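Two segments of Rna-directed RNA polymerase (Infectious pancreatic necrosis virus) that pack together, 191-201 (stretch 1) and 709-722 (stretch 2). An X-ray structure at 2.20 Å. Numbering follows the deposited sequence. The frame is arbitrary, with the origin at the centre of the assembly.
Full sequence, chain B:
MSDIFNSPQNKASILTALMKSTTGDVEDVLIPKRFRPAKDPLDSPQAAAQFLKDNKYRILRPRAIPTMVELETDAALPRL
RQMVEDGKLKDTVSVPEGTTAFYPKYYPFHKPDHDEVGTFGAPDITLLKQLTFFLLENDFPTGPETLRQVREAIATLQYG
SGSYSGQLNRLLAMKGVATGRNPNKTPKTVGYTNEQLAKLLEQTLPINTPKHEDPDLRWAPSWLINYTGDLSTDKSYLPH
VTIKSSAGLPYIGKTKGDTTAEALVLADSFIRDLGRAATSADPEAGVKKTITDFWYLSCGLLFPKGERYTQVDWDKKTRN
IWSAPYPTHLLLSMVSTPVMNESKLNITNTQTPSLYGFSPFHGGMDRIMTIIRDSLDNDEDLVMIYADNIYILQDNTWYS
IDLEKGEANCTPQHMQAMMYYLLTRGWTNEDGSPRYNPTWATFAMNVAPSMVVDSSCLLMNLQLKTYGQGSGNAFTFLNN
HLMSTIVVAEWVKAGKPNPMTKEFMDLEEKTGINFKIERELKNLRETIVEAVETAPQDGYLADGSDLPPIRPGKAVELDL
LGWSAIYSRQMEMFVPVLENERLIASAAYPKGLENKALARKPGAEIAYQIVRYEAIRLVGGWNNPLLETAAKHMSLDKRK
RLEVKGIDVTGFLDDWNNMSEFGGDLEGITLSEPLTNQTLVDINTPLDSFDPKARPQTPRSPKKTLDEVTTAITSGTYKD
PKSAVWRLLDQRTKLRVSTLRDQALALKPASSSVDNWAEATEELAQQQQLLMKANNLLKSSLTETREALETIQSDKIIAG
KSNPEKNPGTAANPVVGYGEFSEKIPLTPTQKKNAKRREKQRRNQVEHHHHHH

Stretch 1 (191-201) GYTNEQLAKLL
Stretch 2 (709-722) VTTAITSGTYKDPK

Side chains that cap the start of a helix can at the same time bond the carbonyls of a loop leaving a neighbouring helix; these two segments of the viral RNA polymerase illustrate the principle. Residues 194-201 form a helix that continues onward, preceded by extended Y192 (phi/psi -112/138) and T193 (-85/172). A second helix, already under way at V709, runs nearly antiparallel to it, at 167°, with axes 10.2 Å apart at closest approach. It closes in a Schellman motif at G716 (99/12), where G716 N bonds I713 O (2.8 Å) and T717 N bonds A712 O (3.1 Å). T717 is then extended, Y718 adopts left-handed angles (67/26), and the chain passes the first turn of the other helix. The CA register pairs L200 with V709 (6.6 Å), Q196 with Y718 (5.3 Å), T193 with K719 (5.7 Å) and E195 with P721 (5.9 Å).

T193 (chi1 p) is the N-cap. Its OG1 accepts from Q196 N (3.2 Å) and donates to K719 O (2.8 Å), so one hydroxyl serves both segments. Q196 (m, t, chi3 -27°) reciprocates: OE1 accepts from T193 N (3.1 Å), while NE2 donates almost linearly to T717 O (3.0 Å). One water links Q196 NE2 (2.7 Å) to I713 O (3.1 Å); another joins E195 N (3.1 Å) to K719 O (2.8 Å).

Apolar packing extends the contact along the helices. I713 (m, t) places CD1 3.7 Å from L200 CG and CG2 3.8 Å from Y192 CE1, while V709 CG1 (chi1 t) lies 3.8 Å from K199 CB. K199 (m, m, m, t) folds over one face of the Y718 ring (chi1 m, chi2 -56°): its CE sits 3.9 Å from the centroid of Y718, a CH-pi contact, and its NZ 4.9 Å from that centroid, a cation-pi interaction.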

# COMPACT_ATOMS: atom_id res chain seq x y z
N GLY B 191 11.04 -19.75 -12.34
CA GLY B 191 12.29 -19.82 -13.08
C GLY B 191 13.20 -18.61 -12.98
O GLY B 191 14.10 -18.46 -13.82
N TYR B 192 13.01 -17.76 -11.94
CA TYR B 192 13.84 -16.57 -11.75
C TYR B 192 14.72 -16.65 -10.52
O TYR B 192 14.26 -17.05 -9.45
CB TYR B 192 12.98 -15.30 -11.63
CG TYR B 192 12.16 -14.96 -12.85
CD1 TYR B 192 12.67 -14.14 -13.86
CD2 TYR B 192 10.85 -15.40 -12.97
CE1 TYR B 192 11.92 -13.83 -14.99
CE2 TYR B 192 10.08 -15.09 -14.10
CZ TYR B 192 10.62 -14.30 -15.10
OH TYR B 192 9.87 -13.99 -16.20
N THR B 193 15.98 -16.22 -10.66
CA THR B 193 16.89 -16.07 -9.53
C THR B 193 16.59 -14.67 -8.92
O THR B 193 15.88 -13.89 -9.55
CB THR B 193 18.36 -16.21 -9.95
OG1 THR B 193 18.70 -15.14 -10.82
CG2 THR B 193 18.70 -17.57 -10.60
N ASN B 194 17.17 -14.34 -7.75
CA ASN B 194 17.00 -13.03 -7.13
C ASN B 194 17.56 -11.94 -8.03
O ASN B 194 16.93 -10.90 -8.20
CB ASN B 194 17.67 -12.98 -5.76
CG ASN B 194 16.91 -13.67 -4.67
OD1 ASN B 194 15.68 -13.67 -4.63
ND2 ASN B 194 17.63 -14.25 -3.72
N GLU B 195 18.72 -12.20 -8.66
CA GLU B 195 19.40 -11.25 -9.55
C GLU B 195 18.61 -11.01 -10.83
O GLU B 195 18.52 -9.86 -11.27
CB GLU B 195 20.85 -11.70 -9.85
CG GLU B 195 21.68 -10.69 -10.63
CD GLU B 195 21.85 -9.29 -10.07
OE1 GLU B 195 21.64 -9.08 -8.85
OE2 GLU B 195 22.22 -8.39 -10.86
N GLN B 196 18.00 -12.05 -11.41
CA GLN B 196 17.17 -11.90 -12.62
C GLN B 196 15.95 -11.02 -12.32
O GLN B 196 15.62 -10.15 -13.13
CB GLN B 196 16.75 -13.26 -13.17
CG GLN B 196 17.87 -13.96 -13.92
CD GLN B 196 17.54 -15.37 -14.33
OE1 GLN B 196 16.72 -16.06 -13.70
NE2 GLN B 196 18.21 -15.84 -15.37
N LEU B 197 15.32 -11.21 -11.14
CA LEU B 197 14.19 -10.37 -10.72
C LEU B 197 14.63 -8.92 -10.49
O LEU B 197 13.91 -8.01 -10.91
CB LEU B 197 13.54 -10.91 -9.45
CG LEU B 197 12.59 -12.08 -9.62
CD1 LEU B 197 11.99 -12.41 -8.31
CD2 LEU B 197 11.47 -11.76 -10.61
N ALA B 198 15.82 -8.72 -9.89
CA ALA B 198 16.41 -7.40 -9.64
C ALA B 198 16.62 -6.63 -10.95
O ALA B 198 16.35 -5.43 -11.00
CB ALA B 198 17.73 -7.56 -8.90
N LYS B 199 17.04 -7.33 -12.02
CA LYS B 199 17.24 -6.75 -13.35
C LYS B 199 15.89 -6.29 -13.95
O LYS B 199 15.86 -5.28 -14.64
CB LYS B 199 17.95 -7.75 -14.30
CG LYS B 199 19.40 -8.08 -13.92
CD LYS B 199 20.35 -6.87 -13.82
CE LYS B 199 20.66 -6.25 -15.16
NZ LYS B 199 21.56 -5.07 -15.03
N LEU B 200 14.79 -7.02 -13.65
CA LEU B 200 13.46 -6.64 -14.13
C LEU B 200 12.99 -5.42 -13.34
O LEU B 200 12.53 -4.45 -13.93
CB LEU B 200 12.45 -7.79 -13.99
CG LEU B 200 12.65 -9.04 -14.85
CD1 LEU B 200 11.79 -10.18 -14.34
CD2 LEU B 200 12.35 -8.77 -16.33
N LEU B 201 13.18 -5.45 -12.00
CA LEU B 201 12.80 -4.36 -11.10
C LEU B 201 13.59 -3.10 -11.37
O LEU B 201 13.09 -2.03 -11.10
CB LEU B 201 12.92 -4.77 -9.62
CG LEU B 201 11.92 -5.82 -9.14
CD1 LEU B 201 12.39 -6.48 -7.87
CD2 LEU B 201 10.49 -5.22 -9.00
N VAL B 709 15.92 -6.89 -21.38
CA VAL B 709 16.20 -7.56 -20.11
C VAL B 709 15.52 -8.95 -20.11
O VAL B 709 16.16 -9.94 -19.73
CB VAL B 709 15.79 -6.69 -18.88
CG1 VAL B 709 15.98 -7.46 -17.57
CG2 VAL B 709 16.56 -5.37 -18.85
N THR B 710 14.26 -9.03 -20.57
CA THR B 710 13.49 -10.28 -20.65
C THR B 710 14.15 -11.28 -21.61
O THR B 710 14.24 -12.47 -21.27
CB THR B 710 12.02 -10.02 -21.04
OG1 THR B 710 11.43 -9.17 -20.06
CG2 THR B 710 11.20 -11.29 -21.10
N THR B 711 14.62 -10.81 -22.78
CA THR B 711 15.27 -11.68 -23.77
C THR B 711 16.61 -12.21 -23.22
O THR B 711 16.95 -13.35 -23.50
CB THR B 711 15.43 -10.96 -25.11
OG1 THR B 711 16.16 -9.75 -24.92
CG2 THR B 711 14.09 -10.66 -25.78
N ALA B 712 17.31 -11.41 -22.38
CA ALA B 712 18.57 -11.83 -21.76
C ALA B 712 18.30 -12.93 -20.72
O ALA B 712 18.97 -13.96 -20.75
CB ALA B 712 19.27 -10.64 -21.13
N ILE B 713 17.27 -12.74 -19.86
CA ILE B 713 16.89 -13.70 -18.82
C ILE B 713 16.49 -15.04 -19.46
O ILE B 713 16.95 -16.09 -19.01
CB ILE B 713 15.79 -13.11 -17.88
CG1 ILE B 713 16.39 -11.97 -17.02
CG2 ILE B 713 15.17 -14.22 -16.99
CD1 ILE B 713 15.41 -11.05 -16.37
N THR B 714 15.69 -14.99 -20.55
CA THR B 714 15.24 -16.16 -21.32
C THR B 714 16.45 -16.99 -21.77
O THR B 714 16.41 -18.22 -21.70
CB THR B 714 14.39 -15.70 -22.53
OG1 THR B 714 13.21 -15.10 -22.04
CG2 THR B 714 13.99 -16.86 -23.45
N SER B 715 17.53 -16.30 -22.18
CA SER B 715 18.75 -16.95 -22.63
C SER B 715 19.60 -17.48 -21.45
O SER B 715 20.56 -18.18 -21.70
CB SER B 715 19.56 -16.00 -23.52
OG SER B 715 20.45 -15.18 -22.78
N GLY B 716 19.23 -17.17 -20.21
CA GLY B 716 19.93 -17.63 -19.01
C GLY B 716 20.90 -16.65 -18.38
O GLY B 716 21.69 -17.03 -17.52
N THR B 717 20.86 -15.38 -18.80
CA THR B 717 21.73 -14.30 -18.30
C THR B 717 21.23 -13.79 -16.94
O THR B 717 20.03 -13.89 -16.65
CB THR B 717 21.79 -13.14 -19.32
OG1 THR B 717 21.84 -13.67 -20.64
CG2 THR B 717 22.97 -12.21 -19.09
N TYR B 718 22.16 -13.23 -16.13
CA TYR B 718 21.96 -12.60 -14.81
C TYR B 718 21.52 -13.59 -13.73
O TYR B 718 20.92 -13.19 -12.75
CB TYR B 718 20.94 -11.43 -14.88
CG TYR B 718 21.17 -10.47 -16.02
CD1 TYR B 718 22.39 -9.82 -16.18
CD2 TYR B 718 20.16 -10.20 -16.94
CE1 TYR B 718 22.61 -8.93 -17.23
CE2 TYR B 718 20.36 -9.29 -17.98
CZ TYR B 718 21.59 -8.66 -18.13
OH TYR B 718 21.80 -7.77 -19.16
N LYS B 719 21.86 -14.88 -13.88
CA LYS B 719 21.54 -15.90 -12.88
C LYS B 719 22.18 -15.51 -11.54
O LYS B 719 21.49 -15.48 -10.51
CB LYS B 719 22.00 -17.30 -13.34
CG LYS B 719 20.94 -17.96 -14.20
CD LYS B 719 21.38 -19.31 -14.74
CE LYS B 719 20.30 -19.93 -15.59
NZ LYS B 719 20.82 -21.08 -16.38
N ASP B 720 23.45 -15.12 -11.58
CA ASP B 720 24.19 -14.71 -10.39
C ASP B 720 24.75 -13.30 -10.56
O ASP B 720 25.18 -12.95 -11.66
CB ASP B 720 25.32 -15.70 -10.10
CG ASP B 720 24.81 -17.11 -9.86
OD1 ASP B 720 24.18 -17.34 -8.81
OD2 ASP B 720 25.04 -17.97 -10.74
N PRO B 721 24.73 -12.46 -9.49
CA PRO B 721 25.33 -11.11 -9.62
C PRO B 721 26.86 -11.19 -9.71
O PRO B 721 27.47 -12.13 -9.19
CB PRO B 721 24.86 -10.40 -8.35
CG PRO B 721 24.71 -11.50 -7.34
CD PRO B 721 24.25 -12.71 -8.11
N LYS B 722 27.50 -10.19 -10.36
CA LYS B 722 28.96 -10.14 -10.46
C LYS B 722 29.58 -9.73 -9.11
O LYS B 722 30.59 -10.29 -8.70
CB LYS B 722 29.40 -9.18 -11.58
O HOH W 1 20.63 -14.56 -8.01
O HOH W 2 17.43 -18.07 -16.65